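Local coordinates for putative fimbrium tip subunit Fim1C (Bacteroides ovatus, PDB 4EPS), which is probably a component of the fimbrium tip, part of the filamentous surface appendages that mediate cell adhesion and biofilm formation, at residues Ser338-Thr343 and Phe410-Asp415; Gly344-Ala349 and Thr468-Thr473; Trp429-Ser434 and Tyr502-Phe507. One frame throughout, in Å; residues are numbered along the deposited sequence. Where two conformers were deposited one is given.

Interaction 1 of 3, residues Ser338-Thr343 and Phe410-Asp415; sequences SLYTET and FQYQDD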
loop_
_atom_site.group_PDB
_atom_site.type_symbol
_atom_site.label_atom_id
_atom_site.label_comp_id
_atom_site.label_asym_id
_atom_site.label_seq_id
_atom_site.Cartn_x
_atom_site.Cartn_y
_atom_site.Cartn_z
ATOM N N SER A 338 25.007 7.629 1.902
ATOM C CA SER A 338 25.876 7.066 0.881
ATOM C C SER A 338 26.439 5.708 1.266
ATOM O O SER A 338 26.787 5.512 2.422
ATOM C CB SER A 338 27.064 8.020 0.657
ATOM O OG SER A 338 27.927 8.084 1.808
ATOM N N LEU A 339 26.631 4.806 0.272
ATOM C CA LEU A 339 27.452 3.598 0.469
ATOM C C LEU A 339 28.919 4.036 0.588
ATOM O O LEU A 339 29.765 3.312 1.124
ATOM C CB LEU A 339 27.327 2.638 -0.732
ATOM C CG LEU A 339 25.925 2.098 -1.038
ATOM C CD1 LEU A 339 25.993 0.970 -2.083
ATOM C CD2 LEU A 339 25.236 1.589 0.218
ATOM N N TYR A 340 29.223 5.186 -0.014
ATOM C CA TYR A 340 30.567 5.773 0.016
ATOM C C TYR A 340 31.018 6.052 1.431
ATOM O O TYR A 340 30.254 6.605 2.236
ATOM C CB TYR A 340 30.584 7.094 -0.778
ATOM C CG TYR A 340 31.916 7.833 -0.757
ATOM C CD1 TYR A 340 32.243 8.702 0.290
ATOM C CD2 TYR A 340 32.865 7.635 -1.757
ATOM C CE1 TYR A 340 33.483 9.344 0.342
ATOM C CE2 TYR A 340 34.092 8.309 -1.738
ATOM C CZ TYR A 340 34.395 9.156 -0.683
ATOM O OH TYR A 340 35.595 9.817 -0.646
ATOM N N THR A 341 32.273 5.712 1.737
ATOM C CA THR A 341 32.877 6.096 3.023
ATOM C C THR A 341 34.402 6.100 2.881
ATOM O O THR A 341 34.987 5.172 2.316
ATOM C CB THR A 341 32.403 5.280 4.239
ATOM O OG1 THR A 341 32.961 5.867 5.425
ATOM C CG2 THR A 341 32.772 3.778 4.165
ATOM N N GLU A 342 35.026 7.157 3.389
ATOM C CA GLU A 342 36.487 7.306 3.418
ATOM C C GLU A 342 36.839 8.092 4.640
ATOM O O GLU A 342 35.962 8.745 5.203
ATOM C CB GLU A 342 37.030 8.036 2.161
ATOM C CG GLU A 342 36.891 7.324 0.820
ATOM C CD GLU A 342 37.498 5.943 0.643
ATOM O OE1 GLU A 342 38.522 5.641 1.298
ATOM O OE2 GLU A 342 36.948 5.165 -0.170
ATOM N N THR A 343 38.118 8.049 5.055
ATOM C CA THR A 343 38.623 8.869 6.159
ATOM C C THR A 343 39.466 9.972 5.552
ATOM O O THR A 343 40.113 9.768 4.516
ATOM C CB THR A 343 39.433 8.047 7.163
ATOM O OG1 THR A 343 40.530 7.456 6.457
ATOM C CG2 THR A 343 38.604 6.996 7.870
ATOM N N PHE A 410 35.419 19.048 0.025
ATOM C CA PHE A 410 34.914 19.174 -1.348
ATOM C C PHE A 410 35.437 18.062 -2.258
ATOM O O PHE A 410 34.724 17.670 -3.194
ATOM C CB PHE A 410 35.305 20.527 -1.967
ATOM C CG PHE A 410 34.771 21.756 -1.272
ATOM C CD1 PHE A 410 33.434 21.838 -0.894
ATOM C CD2 PHE A 410 35.580 22.872 -1.085
ATOM C CE1 PHE A 410 32.939 22.986 -0.270
ATOM C CE2 PHE A 410 35.075 24.027 -0.485
ATOM C CZ PHE A 410 33.763 24.076 -0.081
ATOM N N GLN A 411 36.677 17.573 -1.998
ATOM C CA GLN A 411 37.282 16.503 -2.801
ATOM C C GLN A 411 36.597 15.179 -2.508
ATOM O O GLN A 411 36.328 14.420 -3.441
ATOM C CB GLN A 411 38.806 16.386 -2.578
ATOM C CG GLN A 411 39.514 15.379 -3.512
ATOM C CD GLN A 411 39.180 15.556 -4.986
ATOM O OE1 GLN A 411 39.619 16.511 -5.641
ATOM N NE2 GLN A 411 38.379 14.645 -5.535
ATOM N N TYR A 412 36.277 14.911 -1.222
ATOM C CA TYR A 412 35.573 13.687 -0.838
ATOM C C TYR A 412 34.155 13.718 -1.399
ATOM O O TYR A 412 33.678 12.664 -1.849
ATOM C CB TYR A 412 35.596 13.448 0.697
ATOM C CG TYR A 412 36.996 13.138 1.180
ATOM C CD1 TYR A 412 37.581 11.900 0.928
ATOM C CD2 TYR A 412 37.789 14.125 1.759
ATOM C CE1 TYR A 412 38.901 11.633 1.301
ATOM C CE2 TYR A 412 39.112 13.874 2.118
ATOM C CZ TYR A 412 39.666 12.628 1.883
ATOM O OH TYR A 412 40.974 12.379 2.227
ATOM N N GLN A 413 33.497 14.911 -1.399
ATOM C CA GLN A 413 32.148 15.079 -1.951
ATOM C C GLN A 413 32.181 14.745 -3.454
ATOM O O GLN A 413 31.310 14.020 -3.959
ATOM C CB GLN A 413 31.667 16.523 -1.699
ATOM C CG GLN A 413 30.221 16.810 -2.095
ATOM C CD GLN A 413 29.843 18.272 -1.936
ATOM O OE1 GLN A 413 30.613 19.190 -2.268
ATOM N NE2 GLN A 413 28.651 18.532 -1.400
ATOM N N ASP A 414 33.190 15.279 -4.165
ATOM C CA ASP A 414 33.362 15.043 -5.617
ATOM C C ASP A 414 33.546 13.554 -5.890
ATOM O O ASP A 414 32.950 13.031 -6.836
ATOM C CB ASP A 414 34.582 15.835 -6.151
ATOM C CG ASP A 414 34.364 17.328 -6.293
ATOM O OD1 ASP A 414 33.184 17.763 -6.293
ATOM O OD2 ASP A 414 35.376 18.071 -6.404
ATOM N N ASP A 415 34.378 12.881 -5.069
ATOM C CA ASP A 415 34.663 11.449 -5.181
ATOM C C ASP A 415 33.417 10.616 -4.952
ATOM O O ASP A 415 33.221 9.626 -5.654
ATOM C CB ASP A 415 35.736 11.027 -4.178
ATOM C CG ASP A 415 37.148 11.462 -4.513
ATOM O OD1 ASP A 415 37.353 12.037 -5.614
ATOM O OD2 ASP A 415 38.051 11.257 -3.660
HETATM O O HOH W 1 37.385 9.028 -2.280
#
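E342 and Y412 bring the two backbones closest, their CA atoms 7.7 Å apart, where the end of a loop entering edge strand 342-344 passes beside helix 408-419. Y340 and Y412 carry most of the contact, their long side chains crossing at about a right angle. With CG anti to the backbone N (chi1 177°), Y340 extends from the loop toward the helix, and its OH arrives in the plane of the Y412 ring, at the edge, 3.3 Å from Y412 CD1. That hydroxyl also lies 3.7 Å from D415 CB, one helical turn further on. A water joins the two residues: it lies 2.5 Å from Y340 OH and donates to D415 OD2 at 2.7 Å. Tyrosine suits this place because its ring packs against the helix while its hydroxyl reaches the water that bonds the D415 carboxylate. Within the same segment, S338 OG donates to Y340 O at 2.8 Å in the carbonyl plane, on a lone pair. Of E342 it is the CB methylene that touches, 4.1 Å from Y412 CD1, while its carboxylate leads away from the helix. C416 and F420 also touch the Y340 side chain, and Y412 stacks on Y504 of the neighbouring strand. The arrangement is that of a helix packed against an antiparallel sheet beside its outermost strand.

Interaction 2 of 3, residues Gly344-Ala349 and Thr468-Thr473; sequences GKFSPA and TYWSST
W470 gives G344 one direct hydrogen bond, NE1 to G344 O, with the atoms 2.7 Å apart. The acceptor lies in the indole plane, as the N-H requires, although the donor stands 37° out of the plane of the carbonyl. G344 itself is fully extended, a backbone shape that glycine adopts without strain from a side chain.

The apolar contacts centre on F346 and the six-membered ring of W470. F346 CB sits over the face of that ring in a CH-pi contact, 3.5 Å from its centroid and almost along the normal. The phenyl ring, sent off with CG anti to the backbone N (chi1 -172°), meets the indole obliquely, the planes 48° apart and the centroids separated by 5.4 Å. A broad, flat residue with one N-H fits here: the edge serves the carbonyl and the face receives the methylene. Contact is thereby made between the loop that leaves edge strand 342-344 of one antiparallel sheet and strand 469-474, an outer strand of a three-stranded antiparallel sheet; T468 and W470 also bond T503 of strand 502-509 through the backbone. Y502 meets the same indole edge-to-face. An alanine in place of W470 would probably leave G344 O without this donor and open a gap beside F346.

Further along, F346 CE1 lies 3.8 Å from S471 O. S471 OG accepts from T473 N at 3.1 Å, forming an ST turn where the chain rounds a corner at S472; this hydroxyl is also hydrogen-bonded to Y481 O.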
loop_
_atom_site.group_PDB
_atom_site.type_symbol
_atom_site.label_atom_id
_atom_site.label_comp_id
_atom_site.label_asym_id
_atom_site.label_seq_id
_atom_site.Cartn_x
_atom_site.Cartn_y
_atom_site.Cartn_z
ATOM N N GLY A 344 39.462 11.138 6.177
ATOM C CA GLY A 344 40.270 12.247 5.676
ATOM C C GLY A 344 40.127 13.490 6.518
ATOM O O GLY A 344 39.380 13.490 7.508
ATOM N N LYS A 345 40.821 14.568 6.089
ATOM C CA LYS A 345 40.784 15.876 6.743
ATOM C C LYS A 345 39.552 16.604 6.235
ATOM O O LYS A 345 38.939 16.151 5.260
ATOM C CB LYS A 345 42.079 16.684 6.465
ATOM C CG LYS A 345 43.332 16.023 7.009
ATOM C CD LYS A 345 44.585 16.705 6.435
ATOM C CE LYS A 345 45.854 16.330 7.168
ATOM N NZ LYS A 345 46.292 14.938 6.874
ATOM N N PHE A 346 39.167 17.718 6.896
ATOM C CA PHE A 346 37.975 18.440 6.469
ATOM C C PHE A 346 38.359 19.698 5.741
ATOM O O PHE A 346 37.875 19.950 4.640
ATOM C CB PHE A 346 37.059 18.761 7.672
ATOM C CG PHE A 346 35.718 19.331 7.266
ATOM C CD1 PHE A 346 34.638 18.498 7.015
ATOM C CD2 PHE A 346 35.533 20.707 7.163
ATOM C CE1 PHE A 346 33.400 19.031 6.638
ATOM C CE2 PHE A 346 34.307 21.231 6.743
ATOM C CZ PHE A 346 33.255 20.392 6.491
ATOM N N SER A 347 39.190 20.524 6.381
ATOM C CA SER A 347 39.630 21.795 5.822
ATOM C C SER A 347 40.879 22.242 6.533
ATOM O O SER A 347 41.198 21.683 7.589
ATOM C CB SER A 347 38.534 22.853 5.993
ATOM O OG SER A 347 38.509 23.384 7.308
ATOM N N PRO A 348 41.586 23.289 6.060
ATOM C CA PRO A 348 42.678 23.813 6.888
ATOM C C PRO A 348 42.085 24.535 8.110
ATOM O O PRO A 348 40.890 24.842 8.111
ATOM C CB PRO A 348 43.411 24.786 5.954
ATOM C CG PRO A 348 42.478 25.125 4.882
ATOM C CD PRO A 348 41.355 24.121 4.856
ATOM N N ALA A 349 42.893 24.786 9.148
ATOM C CA ALA A 349 42.440 25.591 10.297
ATOM C C ALA A 349 42.295 27.025 9.795
ATOM O O ALA A 349 43.118 27.462 8.990
ATOM C CB ALA A 349 43.447 25.507 11.435
ATOM N N THR A 468 34.528 7.803 14.416
ATOM C CA THR A 468 34.189 9.203 14.662
ATOM C C THR A 468 33.859 9.800 13.317
ATOM O O THR A 468 34.633 9.632 12.385
ATOM C CB THR A 468 35.333 9.919 15.386
ATOM O OG1 THR A 468 35.522 9.273 16.656
ATOM C CG2 THR A 468 35.008 11.406 15.629
ATOM N N TYR A 469 32.726 10.508 13.215
ATOM C CA TYR A 469 32.248 10.988 11.923
ATOM C C TYR A 469 32.237 12.501 11.796
ATOM O O TYR A 469 31.769 13.192 12.703
ATOM C CB TYR A 469 30.815 10.437 11.669
ATOM C CG TYR A 469 30.800 8.930 11.567
ATOM C CD1 TYR A 469 30.763 8.132 12.710
ATOM C CD2 TYR A 469 30.932 8.293 10.329
ATOM C CE1 TYR A 469 30.814 6.732 12.623
ATOM C CE2 TYR A 469 30.986 6.902 10.232
ATOM C CZ TYR A 469 30.932 6.125 11.383
ATOM O OH TYR A 469 30.992 4.746 11.289
ATOM N N TRP A 470 32.721 13.016 10.664
ATOM C CA TRP A 470 32.646 14.454 10.409
ATOM C C TRP A 470 31.214 14.937 10.265
ATOM O O TRP A 470 30.417 14.259 9.621
ATOM C CB TRP A 470 33.293 14.794 9.050
ATOM C CG TRP A 470 34.783 14.729 9.001
ATOM C CD1 TRP A 470 35.531 13.895 8.223
ATOM C CD2 TRP A 470 35.706 15.625 9.644
ATOM N NE1 TRP A 470 36.865 14.202 8.342
ATOM C CE2 TRP A 470 37.008 15.249 9.225
ATOM C CE3 TRP A 470 35.566 16.681 10.569
ATOM C CZ2 TRP A 470 38.163 15.900 9.683
ATOM C CZ3 TRP A 470 36.714 17.340 11.016
ATOM C CH2 TRP A 470 37.994 16.950 10.573
ATOM N N SER A 471 30.915 16.138 10.766
ATOM C CA SER A 471 29.653 16.782 10.427
ATOM C C SER A 471 30.001 18.090 9.709
ATOM O O SER A 471 31.171 18.513 9.712
ATOM C CB SER A 471 28.784 17.048 11.655
ATOM O OG SER A 471 29.226 18.225 12.319
ATOM N N SER A 472 28.991 18.736 9.124
ATOM C CA SER A 472 29.176 20.034 8.479
ATOM C C SER A 472 28.865 21.171 9.480
ATOM O O SER A 472 28.833 22.340 9.086
ATOM C CB SER A 472 28.280 20.151 7.250
ATOM O OG SER A 472 26.929 19.882 7.603
ATOM N N THR A 473 28.638 20.826 10.773
ATOM C CA THR A 473 28.328 21.797 11.834
ATOM C C THR A 473 29.649 22.306 12.443
ATOM O O THR A 473 30.450 21.519 12.951
ATOM C CB THR A 473 27.394 21.137 12.872
ATOM O OG1 THR A 473 26.266 20.585 12.165
ATOM C CG2 THR A 473 26.919 22.138 13.951
#

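Interaction 3 of 3, residues Trp429-Ser434 and Tyr502-Phe507; sequences WYVPSS and YTYRFF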
loop_
_atom_site.group_PDB
_atom_site.type_symbol
_atom_site.label_atom_id
_atom_site.label_comp_id
_atom_site.label_asym_id
_atom_site.label_seq_id
_atom_site.Cartn_x
_atom_site.Cartn_y
_atom_site.Cartn_z
ATOM N N TRP A 429 24.740 15.109 -3.031
ATOM C CA TRP A 429 25.413 14.699 -1.792
ATOM C C TRP A 429 25.942 15.896 -0.965
ATOM O O TRP A 429 26.523 16.842 -1.521
ATOM C CB TRP A 429 26.601 13.765 -2.107
ATOM C CG TRP A 429 26.230 12.447 -2.744
ATOM C CD1 TRP A 429 26.618 11.993 -3.979
ATOM C CD2 TRP A 429 25.445 11.392 -2.156
ATOM N NE1 TRP A 429 26.126 10.727 -4.191
ATOM C CE2 TRP A 429 25.396 10.334 -3.094
ATOM C CE3 TRP A 429 24.791 11.231 -0.917
ATOM C CZ2 TRP A 429 24.721 9.137 -2.837
ATOM C CZ3 TRP A 429 24.103 10.051 -0.670
ATOM C CH2 TRP A 429 24.079 9.013 -1.615
ATOM N N TYR A 430 25.815 15.806 0.361
ATOM C CA TYR A 430 26.378 16.821 1.263
ATOM C C TYR A 430 26.855 16.150 2.563
ATOM O O TYR A 430 26.389 15.067 2.904
ATOM C CB TYR A 430 25.379 17.963 1.565
ATOM C CG TYR A 430 24.075 17.500 2.184
ATOM C CD1 TYR A 430 23.961 17.302 3.567
ATOM C CD2 TYR A 430 22.981 17.176 1.385
ATOM C CE1 TYR A 430 22.784 16.809 4.130
ATOM C CE2 TYR A 430 21.793 16.711 1.942
ATOM C CZ TYR A 430 21.703 16.522 3.313
ATOM O OH TYR A 430 20.525 16.082 3.844
ATOM N N VAL A 431 27.744 16.820 3.305
ATOM C CA VAL A 431 28.202 16.317 4.618
ATOM C C VAL A 431 27.054 16.583 5.594
ATOM O O VAL A 431 26.636 17.736 5.744
ATOM C CB VAL A 431 29.536 16.952 5.092
ATOM C CG1 VAL A 431 29.898 16.484 6.505
ATOM C CG2 VAL A 431 30.688 16.641 4.115
ATOM N N PRO A 432 26.507 15.547 6.257
ATOM C CA PRO A 432 25.364 15.788 7.151
ATOM C C PRO A 432 25.710 16.722 8.293
ATOM O O PRO A 432 26.853 16.740 8.743
ATOM C CB PRO A 432 25.026 14.375 7.691
ATOM C CG PRO A 432 26.331 13.592 7.533
ATOM C CD PRO A 432 26.878 14.114 6.225
ATOM N N SER A 433 24.719 17.491 8.773
ATOM C CA SER A 433 24.889 18.281 10.000
ATOM C C SER A 433 25.052 17.286 11.144
ATOM O O SER A 433 24.664 16.109 10.999
ATOM C CB SER A 433 23.659 19.159 10.253
ATOM O OG SER A 433 22.496 18.336 10.293
ATOM N N SER A 434 25.502 17.758 12.299
ATOM C CA SER A 434 25.652 16.888 13.474
ATOM C C SER A 434 24.275 16.331 13.873
ATOM O O SER A 434 24.182 15.176 14.284
ATOM C CB SER A 434 26.318 17.651 14.619
ATOM O OG SER A 434 25.591 18.835 14.909
ATOM N N TYR A 502 38.939 12.086 10.264
ATOM C CA TYR A 502 37.749 11.379 10.738
ATOM C C TYR A 502 37.022 10.750 9.529
ATOM O O TYR A 502 37.476 10.883 8.389
ATOM C CB TYR A 502 36.811 12.283 11.561
ATOM C CG TYR A 502 37.473 12.964 12.742
ATOM C CD1 TYR A 502 37.871 12.236 13.867
ATOM C CD2 TYR A 502 37.734 14.327 12.724
ATOM C CE1 TYR A 502 38.454 12.872 14.972
ATOM C CE2 TYR A 502 38.341 14.968 13.811
ATOM C CZ TYR A 502 38.720 14.232 14.919
ATOM O OH TYR A 502 39.331 14.890 15.966
ATOM N N THR A 503 35.900 10.078 9.787
ATOM C CA THR A 503 35.176 9.335 8.750
ATOM C C THR A 503 34.096 10.159 8.110
ATOM O O THR A 503 33.317 10.837 8.794
ATOM C CB THR A 503 34.579 8.047 9.350
ATOM O OG1 THR A 503 35.653 7.292 9.897
ATOM C CG2 THR A 503 33.860 7.185 8.304
ATOM N N TYR A 504 34.018 10.044 6.789
ATOM C CA TYR A 504 32.952 10.644 6.002
ATOM C C TYR A 504 31.847 9.657 5.652
ATOM O O TYR A 504 32.120 8.549 5.191
ATOM C CB TYR A 504 33.513 11.149 4.660
ATOM C CG TYR A 504 34.265 12.453 4.749
ATOM C CD1 TYR A 504 33.593 13.669 4.692
ATOM C CD2 TYR A 504 35.659 12.474 4.806
ATOM C CE1 TYR A 504 34.282 14.877 4.728
ATOM C CE2 TYR A 504 36.358 13.678 4.855
ATOM C CZ TYR A 504 35.665 14.876 4.797
ATOM O OH TYR A 504 36.331 16.066 4.833
ATOM N N ARG A 505 30.613 10.110 5.782
ATOM C CA ARG A 505 29.399 9.522 5.197
ATOM C C ARG A 505 28.646 10.705 4.591
ATOM O O ARG A 505 28.595 11.760 5.223
ATOM C CB ARG A 505 28.533 8.781 6.231
ATOM C CG ARG A 505 29.054 7.402 6.619
ATOM C CD ARG A 505 28.689 6.352 5.567
ATOM N NE ARG A 505 29.297 5.068 5.914
ATOM C CZ ARG A 505 29.067 3.928 5.279
ATOM N NH1 ARG A 505 28.234 3.892 4.240
ATOM N NH2 ARG A 505 29.699 2.824 5.642
ATOM N N PHE A 506 28.171 10.589 3.365
ATOM C CA PHE A 506 27.418 11.676 2.750
ATOM C C PHE A 506 25.947 11.359 2.802
ATOM O O PHE A 506 25.547 10.192 2.851
ATOM C CB PHE A 506 27.877 11.914 1.293
ATOM C CG PHE A 506 29.227 12.594 1.275
ATOM C CD1 PHE A 506 30.406 11.847 1.338
ATOM C CD2 PHE A 506 29.322 13.983 1.221
ATOM C CE1 PHE A 506 31.660 12.485 1.373
ATOM C CE2 PHE A 506 30.577 14.616 1.246
ATOM C CZ PHE A 506 31.732 13.864 1.360
ATOM N N PHE A 507 25.147 12.408 2.800
ATOM C CA PHE A 507 23.698 12.337 2.758
ATOM C C PHE A 507 23.151 13.045 1.517
ATOM O O PHE A 507 23.788 13.961 1.008
ATOM C CB PHE A 507 23.111 13.071 3.967
ATOM C CG PHE A 507 22.925 12.286 5.248
ATOM C CD1 PHE A 507 23.915 11.410 5.695
ATOM C CD2 PHE A 507 21.834 12.536 6.075
ATOM C CE1 PHE A 507 23.790 10.752 6.931
ATOM C CE2 PHE A 507 21.697 11.875 7.307
ATOM C CZ PHE A 507 22.686 11.006 7.734
#
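Y430 and F507 form a single antiparallel bridge of the hydrogen-bonded kind, and the packing is tightest around it. Y430 N donates to F507 O at 2.8 Å, and F507 N returns a bond of 2.9 Å to Y430 O. Two weaker CA-H...O contacts flank the pair, from W429 CA to F507 O and from F506 CA to Y430 O. F507 O is thus approached by both an N-H and a CA-H, and it also lies over one face of the Y430 ring, 3.3 Å above the plane and offset toward the rim. CG of Y430 sits in the crowded position between the backbone N and the carbonyl carbon (chi1 58°), and the ring lies against F507, whose CB makes a CH-pi contact over its face. The Y430 hydroxyl is held by E436. W429 packs CE3 on F506 CB at 3.9 Å, with F507 CA in plane at the indole edge.

P432 continues the close fit, with CB over the centre of the F507 ring in a CH-pi contact, 3.7 Å from the centroid. Its CD stands where an N-H would face R505 O, 3.1 Å away, so P432 cannot donate, consistent with the pairing stopping at one bridge. The bridge thus pairs strand 502-509, an inner member of the six-stranded antiparallel sheet, with the loop running from helix 408-419 to helix 434-438; S433 stands at the N-cap of the latter.

Toward Y504 the contact thins. V431 CG2 still approaches F506 CE2 at 3.5 Å, but reaches the edge of the Y504 ring at a looser distance, 4.1 Å to CE1. R505 turns its guanidinium away from the loop, to S338 O. All the touching residues are buried, yet a glycerol, probably from the crystallisation liquor, is hydrogen-bonded to V431 N.

How the interactions relate
From the N-terminal side, residues 338-343 and 344-349 follow each other without a break and open interactions 1 and 2. Interaction 1 closes first, on helix 408-419. Residues 429-434 then open interaction 3 before interaction 2 closes at 468-473, and interaction 3 closes last at 502-507. Interaction 2 therefore crosses both others, whereas 1 and 3 lie in series and none is nested. Q413 NE2 to W429 O probably joins interactions 1 and 3, and S472 OG to V431 O joins 2 and 3. Together the three contacts tie the six-stranded sheet to helix 408-419, to the loop beyond that helix and to the three-stranded sheet.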